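PDB 4QPV: uncharacterized protein from Staphylococcus aureus subsp. aureus Mu50, which is of unknown function but belongs to the DUF1672 family and has a unique fold with a kinked-helix-beta-beta-beta repeat. Local coordinates for residues Ser150-Thr155 with Met241-Glu246; Ile180-Asp185 with Leu213-Arg218; Arg189-Leu194 with Asp204-Ser209; Ser261-Asn266 with Val281-Val286. All blocks are in the same frame, centred on the assembly; numbering follows the deposited sequence.

Contact 1: residues Ser150-Thr155 with Met241-Glu246; sequences SKYKYT and MIDFSE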
# COMPACT_ATOMS: atom_id res chain seq x y z
N SER A 150 1.80 21.60 8.20
CA SER A 150 1.37 22.70 9.05
C SER A 150 0.53 23.74 8.28
O SER A 150 -0.56 24.10 8.74
CB SER A 150 2.56 23.38 9.73
OG SER A 150 2.10 24.51 10.44
N LYS A 151 1.04 24.19 7.13
CA LYS A 151 0.37 25.21 6.32
C LYS A 151 -1.04 24.76 5.90
O LYS A 151 -1.96 25.57 6.00
CB LYS A 151 1.21 25.54 5.06
CG LYS A 151 0.64 26.74 4.28
CD LYS A 151 1.35 26.99 2.97
CE LYS A 151 0.80 28.25 2.32
NZ LYS A 151 1.28 28.40 0.92
N TYR A 152 -1.20 23.52 5.41
CA TYR A 152 -2.49 23.03 4.92
C TYR A 152 -3.25 22.17 5.93
O TYR A 152 -4.28 21.57 5.59
CB TYR A 152 -2.33 22.33 3.57
CG TYR A 152 -1.90 23.31 2.50
CD1 TYR A 152 -2.76 24.31 2.05
CD2 TYR A 152 -0.60 23.27 1.98
CE1 TYR A 152 -2.36 25.23 1.09
CE2 TYR A 152 -0.18 24.21 1.03
CZ TYR A 152 -1.06 25.18 0.58
OH TYR A 152 -0.65 26.09 -0.36
N LYS A 153 -2.79 22.21 7.19
CA LYS A 153 -3.47 21.65 8.35
C LYS A 153 -3.90 20.19 8.16
O LYS A 153 -5.09 19.87 8.14
CB LYS A 153 -4.70 22.52 8.69
CG LYS A 153 -4.34 23.97 9.03
CD LYS A 153 -5.58 24.80 9.26
CE LYS A 153 -5.28 26.24 9.66
NZ LYS A 153 -4.64 27.01 8.57
N TYR A 154 -2.92 19.30 8.00
CA TYR A 154 -3.22 17.88 7.85
C TYR A 154 -2.12 17.03 8.51
O TYR A 154 -1.05 17.52 8.87
CB TYR A 154 -3.40 17.48 6.34
CG TYR A 154 -2.16 17.66 5.48
CD1 TYR A 154 -1.12 16.72 5.50
CD2 TYR A 154 -2.04 18.75 4.62
CE1 TYR A 154 0.04 16.91 4.75
CE2 TYR A 154 -0.87 18.96 3.89
CZ TYR A 154 0.16 18.02 3.93
OH TYR A 154 1.29 18.26 3.19
N THR A 155 -2.40 15.75 8.63
CA THR A 155 -1.46 14.68 9.01
C THR A 155 -1.75 13.54 8.07
O THR A 155 -2.80 13.51 7.41
CB THR A 155 -1.64 14.25 10.50
OG1 THR A 155 -2.87 13.54 10.63
CG2 THR A 155 -1.57 15.40 11.50
N MSE A 241 -7.11 23.02 -0.70
CA MSE A 241 -6.63 21.87 -1.49
C MSE A 241 -6.31 22.30 -2.93
O MSE A 241 -5.29 21.88 -3.49
CB MSE A 241 -7.61 20.70 -1.45
CG MSE A 241 -7.64 20.02 -0.06
SE MSE A 241 -5.85 19.34 0.50
CE MSE A 241 -5.34 20.70 1.74
N ILE A 242 -7.13 23.20 -3.49
CA ILE A 242 -6.85 23.75 -4.82
C ILE A 242 -5.52 24.48 -4.77
O ILE A 242 -4.69 24.31 -5.65
CB ILE A 242 -8.00 24.69 -5.30
CG1 ILE A 242 -9.25 23.86 -5.71
CG2 ILE A 242 -7.54 25.62 -6.46
CD1 ILE A 242 -10.57 24.74 -5.83
N ASP A 243 -5.30 25.25 -3.70
CA ASP A 243 -4.06 26.02 -3.55
C ASP A 243 -2.86 25.10 -3.37
O ASP A 243 -1.84 25.31 -4.02
CB ASP A 243 -4.17 27.03 -2.40
CG ASP A 243 -2.97 27.95 -2.34
OD1 ASP A 243 -2.73 28.68 -3.33
OD2 ASP A 243 -2.27 27.94 -1.30
N PHE A 244 -2.98 24.06 -2.54
CA PHE A 244 -1.90 23.11 -2.36
C PHE A 244 -1.60 22.40 -3.71
O PHE A 244 -0.43 22.26 -4.04
CB PHE A 244 -2.23 22.11 -1.24
CG PHE A 244 -1.12 21.15 -0.83
CD1 PHE A 244 0.22 21.49 -1.01
CD2 PHE A 244 -1.42 19.94 -0.21
CE1 PHE A 244 1.24 20.63 -0.60
CE2 PHE A 244 -0.40 19.07 0.19
CZ PHE A 244 0.92 19.42 -0.00
N SER A 245 -2.63 22.03 -4.52
CA SER A 245 -2.39 21.42 -5.84
C SER A 245 -1.56 22.37 -6.72
O SER A 245 -0.60 21.94 -7.37
CB SER A 245 -3.70 21.09 -6.55
OG SER A 245 -3.43 20.63 -7.86
N GLU A 246 -1.90 23.67 -6.71
CA GLU A 246 -1.15 24.66 -7.48
C GLU A 246 0.31 24.74 -7.02
O GLU A 246 1.20 24.78 -7.87
CB GLU A 246 -1.83 26.05 -7.42
CG GLU A 246 -3.17 26.05 -8.14
CD GLU A 246 -3.15 25.56 -9.58
OE1 GLU A 246 -2.34 26.07 -10.38
OE2 GLU A 246 -3.93 24.64 -9.90

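Contact 2: residues Ile180-Asp185 with Leu213-Arg218; sequences IPYTLD and LKDKSR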
# COMPACT_ATOMS: atom_id res chain seq x y z
N ILE A 180 -0.63 -1.66 -12.32
CA ILE A 180 -1.49 -2.51 -13.13
C ILE A 180 -1.25 -3.99 -12.76
O ILE A 180 -0.09 -4.42 -12.72
CB ILE A 180 -1.25 -2.23 -14.64
CG1 ILE A 180 -1.69 -0.79 -15.06
CG2 ILE A 180 -1.84 -3.32 -15.58
CD1 ILE A 180 -3.17 -0.39 -14.78
N PRO A 181 -2.33 -4.76 -12.51
CA PRO A 181 -2.16 -6.18 -12.19
C PRO A 181 -1.84 -7.05 -13.42
O PRO A 181 -2.16 -6.69 -14.55
CB PRO A 181 -3.53 -6.57 -11.61
CG PRO A 181 -4.49 -5.67 -12.29
CD PRO A 181 -3.76 -4.37 -12.49
N TYR A 182 -1.19 -8.19 -13.18
CA TYR A 182 -0.88 -9.19 -14.20
C TYR A 182 -0.96 -10.54 -13.54
O TYR A 182 -1.10 -10.61 -12.32
CB TYR A 182 0.52 -8.97 -14.85
CG TYR A 182 0.64 -7.69 -15.64
CD1 TYR A 182 0.04 -7.56 -16.89
CD2 TYR A 182 1.31 -6.58 -15.12
CE1 TYR A 182 0.12 -6.37 -17.61
CE2 TYR A 182 1.40 -5.39 -15.83
CZ TYR A 182 0.81 -5.29 -17.08
OH TYR A 182 0.90 -4.11 -17.79
N THR A 183 -0.88 -11.61 -14.31
CA THR A 183 -0.90 -12.95 -13.71
C THR A 183 0.48 -13.27 -13.10
O THR A 183 1.46 -12.59 -13.39
CB THR A 183 -1.28 -13.98 -14.78
OG1 THR A 183 -0.25 -13.99 -15.76
CG2 THR A 183 -2.64 -13.70 -15.41
N LEU A 184 0.55 -14.33 -12.30
CA LEU A 184 1.82 -14.75 -11.73
C LEU A 184 2.77 -15.22 -12.86
O LEU A 184 3.97 -14.96 -12.76
CB LEU A 184 1.60 -15.85 -10.68
CG LEU A 184 2.81 -16.22 -9.82
CD1 LEU A 184 3.34 -15.01 -9.05
CD2 LEU A 184 2.48 -17.36 -8.87
N ASP A 185 2.24 -15.84 -13.95
CA ASP A 185 3.08 -16.24 -15.08
C ASP A 185 3.70 -15.01 -15.72
O ASP A 185 4.90 -15.01 -15.99
CB ASP A 185 2.29 -17.05 -16.13
CG ASP A 185 2.05 -18.51 -15.76
OD1 ASP A 185 2.70 -19.00 -14.81
OD2 ASP A 185 1.22 -19.16 -16.43
N LEU A 213 3.75 -5.75 -22.69
CA LEU A 213 2.43 -6.00 -22.08
C LEU A 213 1.38 -4.98 -22.54
O LEU A 213 0.22 -5.06 -22.10
CB LEU A 213 2.52 -6.02 -20.54
CG LEU A 213 3.18 -7.26 -19.94
CD1 LEU A 213 3.71 -6.98 -18.55
CD2 LEU A 213 2.23 -8.46 -19.94
N LYS A 214 1.79 -4.03 -23.40
CA LYS A 214 0.96 -3.00 -24.03
C LYS A 214 0.19 -2.17 -22.97
O LYS A 214 -1.03 -2.03 -23.03
CB LYS A 214 0.02 -3.63 -25.08
CG LYS A 214 0.74 -4.01 -26.38
CD LYS A 214 0.45 -5.43 -26.81
CE LYS A 214 1.32 -5.89 -27.97
NZ LYS A 214 0.99 -5.20 -29.25
N ASP A 215 0.94 -1.62 -22.01
CA ASP A 215 0.41 -0.73 -20.98
C ASP A 215 0.87 0.71 -21.29
O ASP A 215 2.05 1.02 -21.17
CB ASP A 215 0.85 -1.18 -19.57
CG ASP A 215 0.44 -0.22 -18.46
OD1 ASP A 215 -0.64 0.43 -18.60
OD2 ASP A 215 1.19 -0.11 -17.46
N LYS A 216 -0.08 1.58 -21.68
CA LYS A 216 0.20 2.97 -22.04
C LYS A 216 -0.15 3.93 -20.89
O LYS A 216 0.08 5.14 -21.02
CB LYS A 216 -0.58 3.36 -23.31
CG LYS A 216 -0.07 2.66 -24.57
CD LYS A 216 -0.83 3.11 -25.82
CE LYS A 216 -0.32 2.46 -27.08
NZ LYS A 216 -0.67 1.02 -27.16
N SER A 217 -0.67 3.38 -19.77
CA SER A 217 -1.09 4.13 -18.59
C SER A 217 0.08 4.39 -17.63
O SER A 217 1.13 3.74 -17.71
CB SER A 217 -2.19 3.37 -17.85
OG SER A 217 -1.67 2.32 -17.05
N ARG A 218 -0.12 5.32 -16.70
CA ARG A 218 0.88 5.64 -15.67
C ARG A 218 0.37 5.19 -14.31
O ARG A 218 -0.84 5.24 -14.06
CB ARG A 218 1.18 7.16 -15.63
CG ARG A 218 1.29 7.85 -17.00
CD ARG A 218 2.63 7.63 -17.68
NE ARG A 218 2.70 8.33 -18.96
CZ ARG A 218 3.28 9.51 -19.14
NH1 ARG A 218 3.86 10.13 -18.13
NH2 ARG A 218 3.30 10.08 -20.34
O HOH W 1 2.53 -2.32 -16.57
O HOH W 2 -1.20 -4.05 -19.70

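Contact 3: residues Arg189-Leu194 with Asp204-Ser209; sequences RYFQPL and DGMRNS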
# COMPACT_ATOMS: atom_id res chain seq x y z
N ARG A 189 7.71 -14.04 -15.91
CA ARG A 189 8.32 -13.78 -17.21
C ARG A 189 8.88 -12.35 -17.36
O ARG A 189 9.97 -12.18 -17.89
CB ARG A 189 7.30 -14.06 -18.33
CG ARG A 189 7.83 -13.85 -19.74
CD ARG A 189 6.76 -14.12 -20.78
NE ARG A 189 7.23 -13.78 -22.12
CZ ARG A 189 6.47 -13.82 -23.21
NH1 ARG A 189 5.19 -14.16 -23.12
NH2 ARG A 189 6.97 -13.49 -24.39
N TYR A 190 8.12 -11.33 -16.93
CA TYR A 190 8.52 -9.95 -17.19
C TYR A 190 9.11 -9.18 -16.00
O TYR A 190 9.87 -8.23 -16.24
CB TYR A 190 7.32 -9.16 -17.71
CG TYR A 190 6.79 -9.64 -19.05
CD1 TYR A 190 7.44 -9.29 -20.24
CD2 TYR A 190 5.63 -10.40 -19.14
CE1 TYR A 190 6.96 -9.73 -21.47
CE2 TYR A 190 5.14 -10.83 -20.37
CZ TYR A 190 5.81 -10.49 -21.54
OH TYR A 190 5.32 -10.90 -22.76
N PHE A 191 8.76 -9.52 -14.75
CA PHE A 191 9.19 -8.68 -13.64
C PHE A 191 10.18 -9.32 -12.65
O PHE A 191 11.12 -8.65 -12.25
CB PHE A 191 7.96 -8.15 -12.91
CG PHE A 191 7.08 -7.30 -13.80
CD1 PHE A 191 7.38 -5.96 -14.04
CD2 PHE A 191 5.93 -7.83 -14.38
CE1 PHE A 191 6.56 -5.18 -14.87
CE2 PHE A 191 5.11 -7.05 -15.19
CZ PHE A 191 5.43 -5.72 -15.44
N GLN A 192 9.98 -10.58 -12.25
CA GLN A 192 10.92 -11.21 -11.31
C GLN A 192 12.40 -11.11 -11.80
O GLN A 192 13.25 -10.76 -10.97
CB GLN A 192 10.55 -12.67 -11.01
CG GLN A 192 11.26 -13.20 -9.77
CD GLN A 192 10.68 -14.49 -9.25
OE1 GLN A 192 9.46 -14.68 -9.18
NE2 GLN A 192 11.56 -15.37 -8.76
N PRO A 193 12.73 -11.33 -13.12
CA PRO A 193 14.15 -11.22 -13.53
C PRO A 193 14.76 -9.82 -13.35
O PRO A 193 15.98 -9.70 -13.42
CB PRO A 193 14.12 -11.59 -15.03
CG PRO A 193 12.87 -12.37 -15.21
CD PRO A 193 11.89 -11.76 -14.26
N LEU A 194 13.94 -8.78 -13.11
CA LEU A 194 14.45 -7.41 -12.96
C LEU A 194 14.96 -7.09 -11.55
O LEU A 194 15.70 -6.12 -11.40
CB LEU A 194 13.37 -6.37 -13.34
CG LEU A 194 12.77 -6.43 -14.74
CD1 LEU A 194 11.72 -5.35 -14.92
CD2 LEU A 194 13.85 -6.34 -15.82
N ASP A 204 15.13 0.50 -17.34
CA ASP A 204 15.05 0.10 -18.75
C ASP A 204 14.12 -1.12 -18.90
O ASP A 204 13.27 -1.14 -19.79
CB ASP A 204 16.46 -0.23 -19.32
CG ASP A 204 17.31 0.97 -19.72
OD1 ASP A 204 16.91 2.12 -19.44
OD2 ASP A 204 18.39 0.75 -20.31
N GLY A 205 14.27 -2.08 -18.00
CA GLY A 205 13.47 -3.30 -17.96
C GLY A 205 11.99 -3.04 -17.75
O GLY A 205 11.15 -3.66 -18.40
N MSE A 206 11.67 -2.09 -16.84
CA MSE A 206 10.30 -1.65 -16.52
C MSE A 206 9.65 -1.01 -17.75
O MSE A 206 8.48 -1.28 -18.02
CB MSE A 206 10.30 -0.66 -15.34
CG MSE A 206 10.51 -1.32 -13.99
SE MSE A 206 9.10 -2.57 -13.47
CE MSE A 206 7.77 -1.27 -12.97
N ARG A 207 10.41 -0.17 -18.48
CA ARG A 207 9.97 0.48 -19.73
C ARG A 207 9.63 -0.59 -20.77
O ARG A 207 8.54 -0.55 -21.34
CB ARG A 207 11.02 1.46 -20.29
CG ARG A 207 11.00 2.82 -19.61
CD ARG A 207 12.11 3.72 -20.11
NE ARG A 207 12.61 4.58 -19.03
CZ ARG A 207 13.82 4.47 -18.47
NH1 ARG A 207 14.68 3.56 -18.91
NH2 ARG A 207 14.17 5.29 -17.49
N ASN A 208 10.54 -1.56 -20.98
CA ASN A 208 10.36 -2.66 -21.94
C ASN A 208 9.16 -3.54 -21.55
O ASN A 208 8.41 -3.92 -22.44
CB ASN A 208 11.65 -3.51 -22.04
CG ASN A 208 11.54 -4.68 -23.01
OD1 ASN A 208 11.34 -4.51 -24.22
ND2 ASN A 208 11.65 -5.89 -22.48
N SER A 209 8.96 -3.82 -20.24
CA SER A 209 7.83 -4.63 -19.77
C SER A 209 6.48 -4.01 -20.20
O SER A 209 5.61 -4.73 -20.70
CB SER A 209 7.87 -4.81 -18.26
OG SER A 209 7.57 -3.60 -17.58

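Contact 4: residues Ser261-Asn266 with Val281-Val286; sequences SLQISN and VIEVGV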
# COMPACT_ATOMS: atom_id res chain seq x y z
N SER A 261 -2.95 12.61 -7.38
CA SER A 261 -4.23 13.14 -6.91
C SER A 261 -4.16 13.45 -5.41
O SER A 261 -3.69 12.63 -4.61
CB SER A 261 -5.33 12.11 -7.20
OG SER A 261 -6.60 12.46 -6.66
N LEU A 262 -4.68 14.61 -5.04
CA LEU A 262 -4.72 15.05 -3.66
C LEU A 262 -6.08 14.71 -3.06
O LEU A 262 -7.11 15.10 -3.60
CB LEU A 262 -4.48 16.58 -3.71
CG LEU A 262 -3.94 17.34 -2.53
CD1 LEU A 262 -2.60 16.76 -2.00
CD2 LEU A 262 -3.76 18.81 -2.91
N GLN A 263 -6.08 13.95 -1.95
CA GLN A 263 -7.28 13.64 -1.18
C GLN A 263 -7.06 14.04 0.27
O GLN A 263 -5.98 13.81 0.82
CB GLN A 263 -7.72 12.17 -1.25
CG GLN A 263 -8.28 11.74 -2.61
CD GLN A 263 -8.91 10.36 -2.56
OE1 GLN A 263 -8.81 9.63 -1.58
NE2 GLN A 263 -9.56 9.95 -3.62
N ILE A 264 -8.10 14.62 0.88
CA ILE A 264 -8.13 15.01 2.28
C ILE A 264 -9.52 14.68 2.84
O ILE A 264 -10.52 14.80 2.14
CB ILE A 264 -7.72 16.50 2.54
CG1 ILE A 264 -7.38 16.71 4.06
CG2 ILE A 264 -8.81 17.48 2.02
CD1 ILE A 264 -6.64 18.02 4.47
N SER A 265 -9.55 14.27 4.11
CA SER A 265 -10.79 13.95 4.82
C SER A 265 -10.77 14.56 6.23
O SER A 265 -9.82 15.26 6.58
CB SER A 265 -10.98 12.44 4.88
OG SER A 265 -9.92 11.84 5.62
N ASN A 266 -11.75 14.21 7.08
CA ASN A 266 -11.75 14.70 8.46
C ASN A 266 -10.65 13.96 9.27
O ASN A 266 -9.94 13.09 8.73
CB ASN A 266 -13.15 14.61 9.09
CG ASN A 266 -13.65 13.22 9.40
OD1 ASN A 266 -12.89 12.24 9.49
ND2 ASN A 266 -14.95 13.10 9.64
N VAL A 281 -14.28 12.45 1.18
CA VAL A 281 -13.06 13.20 0.87
C VAL A 281 -13.28 14.30 -0.12
O VAL A 281 -14.22 14.26 -0.91
CB VAL A 281 -11.94 12.24 0.30
CG1 VAL A 281 -11.50 11.19 1.33
CG2 VAL A 281 -12.38 11.57 -1.00
N ILE A 282 -12.35 15.24 -0.11
CA ILE A 282 -12.13 16.24 -1.14
C ILE A 282 -11.11 15.61 -2.06
O ILE A 282 -10.12 15.07 -1.55
CB ILE A 282 -11.58 17.58 -0.57
CG1 ILE A 282 -12.61 18.33 0.25
CG2 ILE A 282 -10.99 18.47 -1.70
CD1 ILE A 282 -11.97 19.43 1.08
N GLU A 283 -11.30 15.69 -3.38
CA GLU A 283 -10.31 15.19 -4.32
C GLU A 283 -9.94 16.30 -5.29
O GLU A 283 -10.84 16.91 -5.88
CB GLU A 283 -10.81 13.94 -5.05
CG GLU A 283 -9.71 13.18 -5.78
CD GLU A 283 -10.17 11.88 -6.42
OE1 GLU A 283 -11.09 11.23 -5.89
OE2 GLU A 283 -9.58 11.52 -7.47
N VAL A 284 -8.64 16.60 -5.41
CA VAL A 284 -8.15 17.61 -6.36
C VAL A 284 -7.03 16.98 -7.19
O VAL A 284 -6.05 16.48 -6.62
CB VAL A 284 -7.69 18.94 -5.70
CG1 VAL A 284 -7.12 19.89 -6.74
CG2 VAL A 284 -8.83 19.61 -4.93
N GLY A 285 -7.17 17.02 -8.52
CA GLY A 285 -6.13 16.49 -9.40
C GLY A 285 -4.88 17.35 -9.34
O GLY A 285 -4.96 18.57 -9.20
N VAL A 286 -3.70 16.70 -9.38
CA VAL A 286 -2.42 17.41 -9.40
C VAL A 286 -1.83 17.20 -10.81
O VAL A 286 -1.66 18.17 -11.56
CB VAL A 286 -1.44 17.02 -8.26
CG1 VAL A 286 -0.13 17.80 -8.38
CG2 VAL A 286 -2.09 17.23 -6.88

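Contact 1: residues Ser150-Thr155 with Met241-Glu246
Y152, Y154 and F244 form a buried aromatic cluster where the turn leading into strand 154-155 packs against helix 234-249, the helix that covers one face of the mixed sheet. A type I turn from S150 to K153 precedes the strand and presents Y152 to the helix. The ring of Y152 receives F244 CB in a CH-pi contact, 3.6 Å from the ring centroid and almost on the ring normal, while K151 CG lies over the opposite face. The two rings themselves are nearly parallel, at 22°, but slid apart, with Y152 CE2 3.4 Å from F244 CD1. CG of F244 is anti to its backbone N (chi1 -173°), which turns the ring toward Y152. Y154 meets the far end of F244, Y154 OH 3.4 Å from F244 CZ, and the same hydroxyl is hydrogen-bonded to the carbonyl oxygen of L145. The selenomethionine M241 brings its CE to Y152 CB. At the outer side, K151 NZ gives Y152 OH a weak hydrogen bond and stays 4.2 Å from D243 OD2, beyond a salt bridge, where its charge may still favour the carboxylate. Y152 OH donates to D243 OD2 at 2.6 Å, meeting that oxygen from above the carboxylate plane.

Contact 2: residues Ile180-Asp185 with Leu213-Arg218
Y182 OH is linked to D215 and L213 through two waters, which carry the polar link between I180-D185 and L213-R218. Y182 OH is 2.7 Å from the first water, which lies in the plane of the ring at its edge and donates to D215 OD2. The second water, 2.8 Å from the same OH, donates to the carbonyl oxygen of L213. The hydroxyl is thus tied to both a side chain and the backbone of the other segment, and its own nearest protein atom there is D215 CB, at 3.4 Å.

Behind the hydroxyl the contact is apolar. Y182 and L213 reach toward each other tip to tip, and L213 CD1 sits over one face of the ring in a CH-pi contact, 3.7 Å from the centroid and displaced toward the rim. L213 CD2 lies by CD1 and CE1 of the ring, so both methyls of the leucine bear on it.

L213 directly follows helix 199-212, and K214, with positive phi, completes a Schellman motif there; the chain then runs through an Asx turn toward strand 220-227. In that turn D215 OD1 accepts from S217 N, which stands above the carboxylate plane, and S217 OG donates to the syn lone pair of D215 OD1, 2.7 Å between the two oxygens. The two bonds from S217 hold OD1, while OD2 takes the water; CG anti to the backbone N (chi1 175°) carries the D215 carboxylate toward Y182 and I180. I180 CG1 packs against the pair, 3.7 Å from S217 OG. L126 of helix 116-133 also packs on Y182.

Contact 3: residues Arg189-Leu194 with Asp204-Ser209
F191 and L194, just past the end of helix 184-190, make apolar contacts with one side of helix 199-212. L194 lies against the helix backbone at G205: its CD1 is 3.7 Å from G205 C, and CD2 approaches G205 CA just as closely. G205 has no CB to stand in the way of L194 CD2. L194 CD1 also reaches the selenium of M206. Further along, Y190 and S209 meet more loosely through their CB atoms.

The aromatic contacts centre on F191. The selenium of selenomethionine M206 lies in the plane of the phenyl ring, at its edge, 3.8 Å from F191 CD1 and 5.0 Å from the ring centroid. The two side chains cross at about a right angle. S209 approaches the neighbouring part of the ring, its OG 3.3 Å from F191 CE1.

The polar bonds nearest the interface run within one segment or the other. S209 OG lies between its backbone N and carbonyl carbon (chi1 70°), from where it donates back to the carbonyl oxygen of M206. L194 N bonds to F191 O, keeping a helical turn after the regular helix has ended.

L126 and F129 of helix 116-133 touch F191, and F129 also touches M206, which carries the packing into a third helix. The arrangement is a Met-aromatic contact between the end of helix 184-190 with the residues that follow it and the next helix, 199-212, with selenium at the ring edge and L194 resting on the backbone at G205.

Contact 4: residues Ser261-Asn266 with Val281-Val286
Q263 and E283 lie side by side and point the same way from neighbouring antiparallel strands, with amide and carboxylate planes 56° apart. Both chains are extended beyond CG, which brings Q263 NE2 within 3.0 Å of E283 OE1 in a weak hydrogen bond. The other carboxylate oxygen, OE2, takes a second weak bond from S261 OG, so E283 spans two residues of the facing strand. V281 CG2 comes obliquely against the Q263 amide, 4.0 Å from Q263 CD.

The other face of the sheet is apolar. I264 and I282 also run side by side in the same direction, with I264 CG2 3.8 Å from both CB and CD1 of I282. I264 CG1 is anti to the backbone N (chi1 -164°), which leaves CG2 between that N and the carbonyl carbon, beside the partner. L262 faces V284, and L262 CB also meets CG2 of V286 at 4.0 Å, where the chain turns a corner beyond the strand.

Beneath these side chains, L262 pairs with V284 and I264 with I282 as hydrogen-bonded antiparallel pairs; the L262 N to V284 O bond is 2.8 Å long. Q263 with E283 and S261 with G285 are the non-hydrogen-bonded pairs.

Strand 259-265 thus lies between strand 282-285 and the parallel strand 220-227, to which S261 and S265 make backbone hydrogen bonds. Helix 234-249 covers the face bearing L262, I264, I282 and V284, through M241, F244, S245 and T237.

How the contacts relate
Contacts 1 and 4 are neighbours built round helix 234-249 and the mixed sheet, and they touch directly: S245 OG is probably hydrogen-bonded to G285 O, and S245 CB packs on V284. Contact 1 is largely buried and aromatic, whereas contact 4 is mainly backbone pairing, with one polar and one apolar face. Contacts 2 and 3 form a second pair, sharing helix 184-190 and joined where L213 and Y182 meet F191. Of these, contact 2 lies at the surface and uses water, while contact 3 is partly buried and its cross-segment packing is mainly apolar. The centres of contacts 1 and 3 are about 36 Å apart.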